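Local coordinates for protein putative HTH-type transcriptional regulator ybaQ (Escherichia coli, PDB 2EBY) that probably binds DNA through a helix-turn-helix of the Cro/C1 type and regulates transcription, at residues R58-V62 against F63-V67; G12-L15 against L16-L20; M86-Q89 against E90-R94. All coordinates share one frame; numbering follows the deposited sequence.

Interaction 1 (R58-V62 against F63-V67); sequences RLAKV and FDTTV
Val-62 and Phe-63, neighbours at the end of helix 53-63, make the main apolar contact: methyl CG1 of Val-62 sits over the middle of the Phe-63 ring, a CH-pi contact 3.9 Å from the centroid and almost on the ring normal. CG1 lies opposite the backbone N of Val-62 (chi1 170°), which carries it across to the ring. Leu-59, one turn back, runs alongside, its CD2 4.0 Å from CE2 of Phe-63. With an alanine at Phe-63, Val-62 CG1 and Leu-59 CD2 would probably lose the ring they pack on, opening a gap between them.

A regular helical bond joins Phe-63 N to Leu-59 O at 2.9 Å. Asp-64 then leaves helical geometry with positive phi, and Thr-65 N reaches back to a lone pair of Ala-60 O at 3.0 Å. Hydroxyl OG1 of Thr-65 donates to Thr-66 O at 2.9 Å, while Thr-66 OG1 caps Phe-69 N at the start of helix 67-83.

The Phe-63 ring meets Tyr-19 of helix 11-20 and Leu-30 of helix 27-34, Val-62 also touches Leu-30, and Val-67 packs back on helix 53-63, while Ile-95 and Val-98 of the second subunit pack on Val-62 and Phe-63.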
ATOM      1  N   ARG A  58       0.059  14.575  -4.754  1.00 26.05           N
ATOM      2  CA  ARG A  58      -0.154  15.516  -5.857  1.00 26.95           C
ATOM      3  C   ARG A  58      -1.643  15.739  -6.102  1.00 26.50           C
ATOM      4  O   ARG A  58      -2.091  16.871  -6.278  1.00 24.31           O
ATOM      5  CB  ARG A  58       0.510  15.002  -7.136  1.00 28.20           C
ATOM      6  CG  ARG A  58       2.034  14.973  -7.108  1.00 28.68           C
ATOM      7  CD  ARG A  58       2.543  14.231  -8.327  1.00 28.76           C
ATOM      8  NE  ARG A  58       3.986  14.046  -8.321  1.00 33.37           N
ATOM      9  CZ  ARG A  58       4.864  14.997  -8.618  1.00 34.75           C
ATOM     10  NH1 ARG A  58       4.442  16.208  -8.949  1.00 36.21           N
ATOM     11  NH2 ARG A  58       6.163  14.735  -8.589  1.00 34.98           N
ATOM     12  N   LEU A  59      -2.404  14.651  -6.105  1.00 26.44           N
ATOM     13  CA  LEU A  59      -3.836  14.727  -6.314  1.00 28.06           C
ATOM     14  C   LEU A  59      -4.503  15.488  -5.164  1.00 29.80           C
ATOM     15  O   LEU A  59      -5.394  16.310  -5.386  1.00 31.06           O
ATOM     16  CB  LEU A  59      -4.410  13.315  -6.431  1.00 28.25           C
ATOM     17  CG  LEU A  59      -4.001  12.545  -7.688  1.00 29.23           C
ATOM     18  CD1 LEU A  59      -4.428  11.086  -7.567  1.00 28.38           C
ATOM     19  CD2 LEU A  59      -4.636  13.204  -8.915  1.00 26.54           C
ATOM     20  N   ALA A  60      -4.067  15.212  -3.939  1.00 29.57           N
ATOM     21  CA  ALA A  60      -4.609  15.883  -2.765  1.00 29.42           C
ATOM     22  C   ALA A  60      -4.461  17.391  -2.939  1.00 30.39           C
ATOM     23  O   ALA A  60      -5.392  18.155  -2.674  1.00 28.37           O
ATOM     24  CB  ALA A  60      -3.864  15.444  -1.518  1.00 26.80           C
ATOM     25  N   LYS A  61      -3.283  17.805  -3.395  1.00 30.64           N
ATOM     26  CA  LYS A  61      -2.988  19.219  -3.598  1.00 34.82           C
ATOM     27  C   LYS A  61      -3.841  19.847  -4.707  1.00 36.32           C
ATOM     28  O   LYS A  61      -4.455  20.894  -4.504  1.00 37.68           O
ATOM     29  CB  LYS A  61      -1.491  19.392  -3.895  1.00 36.12           C
ATOM     30  CG  LYS A  61      -1.046  20.807  -4.242  1.00 40.29           C
ATOM     31  CD  LYS A  61      -1.180  21.764  -3.075  1.00 43.78           C
ATOM     32  CE  LYS A  61      -0.735  23.177  -3.462  1.00 46.05           C
ATOM     33  NZ  LYS A  61       0.709  23.262  -3.832  1.00 45.62           N
ATOM     34  N   VAL A  62      -3.899  19.194  -5.865  1.00 37.47           N
ATOM     35  CA  VAL A  62      -4.670  19.697  -6.998  1.00 37.54           C
ATOM     36  C   VAL A  62      -6.178  19.764  -6.750  1.00 38.49           C
ATOM     37  O   VAL A  62      -6.841  20.716  -7.166  1.00 37.90           O
ATOM     38  CB  VAL A  62      -4.415  18.837  -8.282  1.00 38.09           C
ATOM     39  CG1 VAL A  62      -5.403  19.202  -9.373  1.00 35.42           C
ATOM     40  CG2 VAL A  62      -2.990  19.053  -8.786  1.00 36.96           C
ATOM     41  N   PHE A  63      -6.727  18.770  -6.067  1.00 38.38           N
ATOM     42  CA  PHE A  63      -8.165  18.768  -5.838  1.00 39.84           C
ATOM     43  C   PHE A  63      -8.605  19.145  -4.431  1.00 39.47           C
ATOM     44  O   PHE A  63      -9.781  19.053  -4.100  1.00 39.42           O
ATOM     45  CB  PHE A  63      -8.748  17.406  -6.225  1.00 40.24           C
ATOM     46  CG  PHE A  63      -8.631  17.095  -7.688  1.00 40.75           C
ATOM     47  CD1 PHE A  63      -9.341  17.831  -8.628  1.00 40.96           C
ATOM     48  CD2 PHE A  63      -7.798  16.072  -8.130  1.00 41.81           C
ATOM     49  CE1 PHE A  63      -9.225  17.552  -9.991  1.00 42.18           C
ATOM     50  CE2 PHE A  63      -7.675  15.785  -9.493  1.00 41.01           C
ATOM     51  CZ  PHE A  63      -8.390  16.526 -10.422  1.00 40.28           C
ATOM     52  N   ASP A  64      -7.657  19.570  -3.608  1.00 40.03           N
ATOM     53  CA  ASP A  64      -7.951  19.975  -2.243  1.00 40.56           C
ATOM     54  C   ASP A  64      -8.664  18.896  -1.434  1.00 39.14           C
ATOM     55  O   ASP A  64      -9.757  19.112  -0.915  1.00 40.32           O
ATOM     56  CB  ASP A  64      -8.775  21.264  -2.262  1.00 42.55           C
ATOM     57  CG  ASP A  64      -8.895  21.905  -0.890  1.00 45.44           C
ATOM     58  OD1 ASP A  64      -7.901  21.906  -0.133  1.00 45.61           O
ATOM     59  OD2 ASP A  64      -9.987  22.425  -0.580  1.00 46.90           O
ATOM     60  N   THR A  65      -8.039  17.728  -1.344  1.00 35.91           N
ATOM     61  CA  THR A  65      -8.590  16.615  -0.581  1.00 33.30           C
ATOM     62  C   THR A  65      -7.488  16.162   0.360  1.00 31.19           C
ATOM     63  O   THR A  65      -6.440  16.802   0.450  1.00 30.46           O
ATOM     64  CB  THR A  65      -8.941  15.408  -1.474  1.00 32.36           C
ATOM     65  OG1 THR A  65      -7.734  14.807  -1.958  1.00 29.89           O
ATOM     66  CG2 THR A  65      -9.797  15.846  -2.646  1.00 31.40           C
ATOM     67  N   THR A  66      -7.732  15.068   1.069  1.00 31.04           N
ATOM     68  CA  THR A  66      -6.721  14.513   1.960  1.00 30.04           C
ATOM     69  C   THR A  66      -5.942  13.533   1.103  1.00 27.36           C
ATOM     70  O   THR A  66      -6.369  13.189   0.006  1.00 25.10           O
ATOM     71  CB  THR A  66      -7.341  13.716   3.121  1.00 29.42           C
ATOM     72  OG1 THR A  66      -8.173  12.682   2.589  1.00 32.08           O
ATOM     73  CG2 THR A  66      -8.153  14.620   4.024  1.00 30.56           C
ATOM     74  N   VAL A  67      -4.797  13.085   1.595  1.00 27.51           N
ATOM     75  CA  VAL A  67      -4.014  12.114   0.853  1.00 27.57           C
ATOM     76  C   VAL A  67      -4.730  10.771   0.942  1.00 25.40           C
ATOM     77  O   VAL A  67      -4.789  10.014  -0.024  1.00 25.71           O
ATOM     78  CB  VAL A  67      -2.599  11.948   1.442  1.00 27.77           C
ATOM     79  CG1 VAL A  67      -1.827  10.892   0.643  1.00 27.95           C
ATOM     80  CG2 VAL A  67      -1.860  13.283   1.418  1.00 29.51           C
TER

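Interaction 2 (G12-L15 against L16-L20); sequences GDIL and LYEYL
Leu-15 and Leu-20 form the tightly packed side of this helical turn, their side chains meeting at a slant with the CG atoms 4.2 Å apart. Leu-15 CG stands opposite its own backbone N (chi1 177°), on the side of the carbonyl carbon, and this brings it up to the following turn. The carbonyl of Leu-15 takes one sound bond and one weak one: Leu-20 N donates to Leu-15 O at 2.9 Å and nearly straight, whereas Tyr-19 N gives the same oxygen only the weak bond. The five-residue bond marks a wider pi-type turn near the end of helix 11-20. Both leucines are buried, packing on Leu-30 of helix 27-34 and Ile-45 of helix 38-45.

Tyr-19 borders this packed side. Its CE1 passes 4.3 Å from Ile-14 CG2, and Ile-14 O lies at the ring's edge, near its plane. The ring also meets Phe-63 and touches Phe-69 of helix 67-83.

The opposite character belongs to Asp-13, Tyr-17 and Glu-18, where touches are sparse and the last two residues are exposed. Asp-13 and Tyr-17 lie alongside one another, with carboxylate and ring planes 32° apart and OD1 of Asp-13 4.0 Å from CE2 of Tyr-17. Glu-18 stretches out beside Ile-14, bringing its OE2 to 3.6 Å from the Ile-14 methyl CD1. Glu-18 N bonds to Ile-14 O from above the carbonyl plane, at a bent 136°.

The chemistry is that of an amphipathic helix: the buried Leu-15 and Leu-20 face the interior of the helical bundle, with Tyr-19 at its border, while on the outer side the carboxylates of Asp-13 and Glu-18 meet carbon atoms at van der Waals range within this turn.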
ATOM      1  N   GLY A  12      -8.769   5.676 -10.427  1.00 38.30           N
ATOM      2  CA  GLY A  12      -8.844   6.184 -11.786  1.00 39.37           C
ATOM      3  C   GLY A  12     -10.267   6.527 -12.183  1.00 39.72           C
ATOM      4  O   GLY A  12     -10.507   7.560 -12.807  1.00 37.93           O
ATOM      5  N   ASP A  13     -11.217   5.668 -11.825  1.00 41.43           N
ATOM      6  CA  ASP A  13     -12.616   5.924 -12.155  1.00 44.40           C
ATOM      7  C   ASP A  13     -13.130   7.149 -11.407  1.00 44.24           C
ATOM      8  O   ASP A  13     -13.847   7.976 -11.969  1.00 43.57           O
ATOM      9  CB  ASP A  13     -13.489   4.710 -11.819  1.00 47.29           C
ATOM     10  CG  ASP A  13     -13.223   3.524 -12.736  1.00 51.26           C
ATOM     11  OD1 ASP A  13     -12.745   3.735 -13.874  1.00 51.90           O
ATOM     12  OD2 ASP A  13     -13.508   2.380 -12.322  1.00 53.96           O
ATOM     13  N   ILE A  14     -12.762   7.264 -10.135  1.00 42.93           N
ATOM     14  CA  ILE A  14     -13.190   8.406  -9.341  1.00 41.06           C
ATOM     15  C   ILE A  14     -12.647   9.678  -9.982  1.00 40.03           C
ATOM     16  O   ILE A  14     -13.347  10.683 -10.091  1.00 36.56           O
ATOM     17  CB  ILE A  14     -12.666   8.317  -7.890  1.00 41.57           C
ATOM     18  CG1 ILE A  14     -13.269   7.097  -7.186  1.00 43.71           C
ATOM     19  CG2 ILE A  14     -13.004   9.590  -7.138  1.00 40.82           C
ATOM     20  CD1 ILE A  14     -14.785   7.127  -7.057  1.00 43.53           C
ATOM     21  N   LEU A  15     -11.389   9.621 -10.407  1.00 38.80           N
ATOM     22  CA  LEU A  15     -10.740  10.764 -11.027  1.00 38.66           C
ATOM     23  C   LEU A  15     -11.428  11.153 -12.335  1.00 39.56           C
ATOM     24  O   LEU A  15     -11.760  12.316 -12.555  1.00 38.82           O
ATOM     25  CB  LEU A  15      -9.265  10.441 -11.282  1.00 35.95           C
ATOM     26  CG  LEU A  15      -8.433  11.510 -11.988  1.00 35.29           C
ATOM     27  CD1 LEU A  15      -8.417  12.774 -11.150  1.00 33.51           C
ATOM     28  CD2 LEU A  15      -7.012  10.992 -12.221  1.00 32.85           C
ATOM     29  N   LEU A  16     -11.655  10.165 -13.194  1.00 41.88           N
ATOM     30  CA  LEU A  16     -12.290  10.397 -14.485  1.00 44.45           C
ATOM     31  C   LEU A  16     -13.776  10.761 -14.408  1.00 46.24           C
ATOM     32  O   LEU A  16     -14.189  11.804 -14.911  1.00 46.79           O
ATOM     33  CB  LEU A  16     -12.121   9.166 -15.379  1.00 44.68           C
ATOM     34  CG  LEU A  16     -12.620   9.266 -16.828  1.00 45.92           C
ATOM     35  CD1 LEU A  16     -11.858  10.370 -17.560  1.00 44.51           C
ATOM     36  CD2 LEU A  16     -12.430   7.931 -17.540  1.00 44.62           C
ATOM     37  N   TYR A  17     -14.573   9.907 -13.774  1.00 47.79           N
ATOM     38  CA  TYR A  17     -16.012  10.142 -13.687  1.00 49.19           C
ATOM     39  C   TYR A  17     -16.507  11.139 -12.643  1.00 48.80           C
ATOM     40  O   TYR A  17     -17.632  11.615 -12.743  1.00 50.39           O
ATOM     41  CB  TYR A  17     -16.750   8.809 -13.513  1.00 49.17           C
ATOM     42  CG  TYR A  17     -16.501   7.834 -14.647  1.00 50.77           C
ATOM     43  CD1 TYR A  17     -16.641   8.235 -15.975  1.00 51.54           C
ATOM     44  CD2 TYR A  17     -16.096   6.524 -14.396  1.00 51.26           C
ATOM     45  CE1 TYR A  17     -16.391   7.356 -17.028  1.00 50.20           C
ATOM     46  CE2 TYR A  17     -15.845   5.631 -15.444  1.00 50.57           C
ATOM     47  CZ  TYR A  17     -15.988   6.060 -16.756  1.00 51.21           C
ATOM     48  OH  TYR A  17     -15.725   5.195 -17.798  1.00 51.39           O
ATOM     49  N   GLU A  18     -15.684  11.474 -11.655  1.00 48.79           N
ATOM     50  CA  GLU A  18     -16.118  12.424 -10.633  1.00 48.37           C
ATOM     51  C   GLU A  18     -15.341  13.735 -10.556  1.00 47.34           C
ATOM     52  O   GLU A  18     -15.704  14.628  -9.789  1.00 45.47           O
ATOM     53  CB  GLU A  18     -16.116  11.764  -9.254  1.00 51.26           C
ATOM     54  CG  GLU A  18     -17.334  10.895  -8.986  1.00 56.00           C
ATOM     55  CD  GLU A  18     -17.404  10.421  -7.548  1.00 58.81           C
ATOM     56  OE1 GLU A  18     -17.217  11.253  -6.630  1.00 60.64           O
ATOM     57  OE2 GLU A  18     -17.658   9.219  -7.333  1.00 60.81           O
ATOM     58  N   TYR A  19     -14.274  13.862 -11.334  1.00 46.75           N
ATOM     59  CA  TYR A  19     -13.501  15.095 -11.316  1.00 47.34           C
ATOM     60  C   TYR A  19     -13.221  15.652 -12.710  1.00 48.21           C
ATOM     61  O   TYR A  19     -13.539  16.807 -12.994  1.00 48.75           O
ATOM     62  CB  TYR A  19     -12.174  14.901 -10.565  1.00 47.72           C
ATOM     63  CG  TYR A  19     -12.298  14.943  -9.053  1.00 46.90           C
ATOM     64  CD1 TYR A  19     -12.381  13.770  -8.306  1.00 47.34           C
ATOM     65  CD2 TYR A  19     -12.358  16.162  -8.371  1.00 46.47           C
ATOM     66  CE1 TYR A  19     -12.526  13.808  -6.920  1.00 48.92           C
ATOM     67  CE2 TYR A  19     -12.503  16.211  -6.988  1.00 46.43           C
ATOM     68  CZ  TYR A  19     -12.589  15.033  -6.268  1.00 48.48           C
ATOM     69  OH  TYR A  19     -12.769  15.080  -4.903  1.00 49.34           O
ATOM     70  N   LEU A  20     -12.640  14.833 -13.580  1.00 47.23           N
ATOM     71  CA  LEU A  20     -12.302  15.282 -14.921  1.00 47.25           C
ATOM     72  C   LEU A  20     -13.499  15.609 -15.809  1.00 48.13           C
ATOM     73  O   LEU A  20     -13.520  16.651 -16.466  1.00 47.22           O
ATOM     74  CB  LEU A  20     -11.418  14.245 -15.618  1.00 46.85           C
ATOM     75  CG  LEU A  20     -10.061  13.942 -14.975  1.00 46.04           C
ATOM     76  CD1 LEU A  20      -9.254  13.093 -15.936  1.00 44.22           C
ATOM     77  CD2 LEU A  20      -9.304  15.233 -14.643  1.00 44.44           C
TER

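Interaction 3 (M86-Q89 against E90-R94); sequences MRTQ and EELGR
Four successive backbone bonds, each from a residue to the carbonyl four places earlier, tie residues 86-89 to the turn that follows, from Glu-90 N on Met-86 O at 3.1 Å and almost straight (175°) to Gly-93 N on Gln-89 O at 2.9 Å.

Leu-92 meets two residues of the preceding turn. It lies alongside Thr-88, whose methyl CG2 comes 4.0 Å from Leu-92 CD1. Thr-88 OG1 sits beside the backbone N (chi1 -52°), which leaves CG2 anti to that N and directed at Leu-92. Gln-89 also crosses the leucine at a slant: its chain bends at chi2 (-56°) and sets NE2 3.7 Å from Leu-92 CD1. The amide thus offers a van der Waals surface to the leucine, while its NE2 is hydrogen-bonded to Val-82 O, which ties this short helix back to the end of helix 67-83.

Glu-91 rests its CB on the preceding turn, 3.1 Å from Arg-87 O. Beyond CG the chain is extended, and OE1 stays 4.2 Å from Arg-87 CG; the charged ends of these two residues, 5.2 Å apart from Arg-87 NE to Glu-91 OE1, do not touch. OE2 of Glu-91 instead forms a salt bridge with Arg-58 NH2 of the second subunit. On the outer side, Glu-90 and Arg-94 form a long salt bridge by charge alone, with no N-H directed at the oxygen.

Leu-92 packs on Phe-57 of the second subunit, and Thr-88 on its Glu-54. The arrangement is that of a short amphipathic alpha-helix reaching across a dimer interface, with i to i+4 side-chain packing on the face turned to the partner and charged residues along its exposed side.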
ATOM      1  N   MET A  86      -7.519 -16.842  -6.736  1.00 46.98           N
ATOM      2  CA  MET A  86      -7.722 -18.174  -6.184  1.00 45.86           C
ATOM      3  C   MET A  86      -6.465 -18.875  -5.685  1.00 44.56           C
ATOM      4  O   MET A  86      -6.516 -19.614  -4.703  1.00 43.36           O
ATOM      5  CB  MET A  86      -8.444 -19.053  -7.202  1.00 47.52           C
ATOM      6  CG  MET A  86      -9.897 -18.663  -7.413  1.00 48.29           C
ATOM      7  SD  MET A  86     -10.804 -18.541  -5.851  1.00 49.59           S
ATOM      8  CE  MET A  86     -11.562 -16.937  -6.021  1.00 50.19           C
ATOM      9  N   ARG A  87      -5.340 -18.663  -6.353  1.00 44.04           N
ATOM     10  CA  ARG A  87      -4.108 -19.298  -5.907  1.00 45.35           C
ATOM     11  C   ARG A  87      -3.787 -18.805  -4.493  1.00 43.28           C
ATOM     12  O   ARG A  87      -3.425 -19.582  -3.610  1.00 42.27           O
ATOM     13  CB  ARG A  87      -2.961 -18.941  -6.849  1.00 47.38           C
ATOM     14  CG  ARG A  87      -1.599 -19.473  -6.415  1.00 52.67           C
ATOM     15  CD  ARG A  87      -0.504 -18.776  -7.203  1.00 55.29           C
ATOM     16  NE  ARG A  87      -0.706 -17.329  -7.158  1.00 59.23           N
ATOM     17  CZ  ARG A  87      -0.262 -16.481  -8.079  1.00 59.74           C
ATOM     18  NH1 ARG A  87       0.417 -16.932  -9.126  1.00 59.86           N
ATOM     19  NH2 ARG A  87      -0.515 -15.182  -7.962  1.00 59.80           N
ATOM     20  N   THR A  88      -3.938 -17.502  -4.285  1.00 41.92           N
ATOM     21  CA  THR A  88      -3.651 -16.904  -2.986  1.00 40.44           C
ATOM     22  C   THR A  88      -4.626 -17.379  -1.906  1.00 39.72           C
ATOM     23  O   THR A  88      -4.223 -17.670  -0.782  1.00 36.99           O
ATOM     24  CB  THR A  88      -3.708 -15.366  -3.057  1.00 40.09           C
ATOM     25  OG1 THR A  88      -2.882 -14.908  -4.133  1.00 38.14           O
ATOM     26  CG2 THR A  88      -3.208 -14.755  -1.750  1.00 41.62           C
ATOM     27  N   GLN A  89      -5.904 -17.463  -2.253  1.00 40.39           N
ATOM     28  CA  GLN A  89      -6.924 -17.893  -1.304  1.00 43.57           C
ATOM     29  C   GLN A  89      -6.740 -19.328  -0.796  1.00 44.56           C
ATOM     30  O   GLN A  89      -6.827 -19.586   0.409  1.00 44.92           O
ATOM     31  CB  GLN A  89      -8.311 -17.720  -1.925  1.00 43.32           C
ATOM     32  CG  GLN A  89      -8.726 -16.270  -2.121  1.00 44.56           C
ATOM     33  CD  GLN A  89      -8.685 -15.479  -0.828  1.00 46.20           C
ATOM     34  OE1 GLN A  89      -9.310 -15.858   0.165  1.00 46.04           O
ATOM     35  NE2 GLN A  89      -7.946 -14.373  -0.832  1.00 46.23           N
ATOM     36  N   GLU A  90      -6.496 -20.260  -1.708  1.00 45.92           N
ATOM     37  CA  GLU A  90      -6.285 -21.643  -1.304  1.00 48.75           C
ATOM     38  C   GLU A  90      -5.063 -21.708  -0.414  1.00 47.73           C
ATOM     39  O   GLU A  90      -5.044 -22.395   0.601  1.00 47.16           O
ATOM     40  CB  GLU A  90      -6.104 -22.542  -2.534  1.00 50.55           C
ATOM     41  CG  GLU A  90      -7.405 -22.885  -3.216  1.00 56.17           C
ATOM     42  CD  GLU A  90      -8.421 -23.453  -2.236  1.00 59.55           C
ATOM     43  OE1 GLU A  90      -8.067 -24.411  -1.508  1.00 61.47           O
ATOM     44  OE2 GLU A  90      -9.566 -22.944  -2.190  1.00 60.31           O
ATOM     45  N   GLU A  91      -4.055 -20.951  -0.821  1.00 46.68           N
ATOM     46  CA  GLU A  91      -2.785 -20.839  -0.123  1.00 46.39           C
ATOM     47  C   GLU A  91      -3.001 -20.316   1.302  1.00 44.97           C
ATOM     48  O   GLU A  91      -2.510 -20.883   2.274  1.00 42.74           O
ATOM     49  CB  GLU A  91      -1.887 -19.908  -0.940  1.00 47.86           C
ATOM     50  CG  GLU A  91      -0.448 -19.908  -0.599  1.00 51.71           C
ATOM     51  CD  GLU A  91       0.327 -19.229  -1.682  1.00 53.29           C
ATOM     52  OE1 GLU A  91       0.479 -19.829  -2.767  1.00 53.24           O
ATOM     53  OE2 GLU A  91       0.757 -18.088  -1.450  1.00 55.03           O
ATOM     54  N   LEU A  92      -3.774 -19.246   1.413  1.00 42.27           N
ATOM     55  CA  LEU A  92      -4.084 -18.654   2.707  1.00 42.13           C
ATOM     56  C   LEU A  92      -4.844 -19.656   3.563  1.00 44.16           C
ATOM     57  O   LEU A  92      -4.719 -19.672   4.786  1.00 43.66           O
ATOM     58  CB  LEU A  92      -4.939 -17.393   2.536  1.00 39.33           C
ATOM     59  CG  LEU A  92      -4.282 -16.121   1.995  1.00 37.96           C
ATOM     60  CD1 LEU A  92      -5.372 -15.104   1.652  1.00 34.01           C
ATOM     61  CD2 LEU A  92      -3.315 -15.562   3.033  1.00 32.41           C
ATOM     62  N   GLY A  93      -5.632 -20.497   2.900  1.00 46.42           N
ATOM     63  CA  GLY A  93      -6.404 -21.502   3.604  1.00 47.05           C
ATOM     64  C   GLY A  93      -5.539 -22.623   4.154  1.00 46.95           C
ATOM     65  O   GLY A  93      -5.915 -23.274   5.127  1.00 48.33           O
ATOM     66  N   ARG A  94      -4.376 -22.844   3.545  1.00 45.56           N
ATOM     67  CA  ARG A  94      -3.469 -23.897   3.988  1.00 45.65           C
ATOM     68  C   ARG A  94      -2.425 -23.432   5.012  1.00 44.63           C
ATOM     69  O   ARG A  94      -1.729 -24.261   5.597  1.00 43.54           O
ATOM     70  CB  ARG A  94      -2.761 -24.524   2.778  1.00 47.96           C
ATOM     71  CG  ARG A  94      -3.701 -25.230   1.796  1.00 52.53           C
ATOM     72  CD  ARG A  94      -4.437 -26.377   2.474  1.00 56.75           C
ATOM     73  NE  ARG A  94      -5.705 -26.718   1.825  1.00 60.28           N
ATOM     74  CZ  ARG A  94      -5.838 -27.572   0.812  1.00 62.25           C
ATOM     75  NH1 ARG A  94      -4.776 -28.197   0.309  1.00 62.27           N
ATOM     76  NH2 ARG A  94      -7.042 -27.806   0.303  1.00 62.21           N
TER

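How the interactions relate
Along the chain the order is interaction 2, interaction 1, interaction 3. The first two belong to the compact helical domain that contains the predicted helix-turn-helix: their centres lie 13 Å apart, and helix 11-20 meets the end of helix 53-63 directly, with Phe-63 CD1 3.5 Å from Tyr-19 CD2 and Phe-63 CE2 3.5 Å from Leu-15 CD1. Interaction 3 stands apart on helix 86-94, beyond helix 67-83, its centre 37 Å from that of interaction 1 and 33 Å from that of interaction 2. Yet interactions 1 and 3 both touch the second subunit, where Lys-61 NZ of one chain bonds to Leu-92 O of the other, consistent with the outlying helix linking the two domains of the dimer.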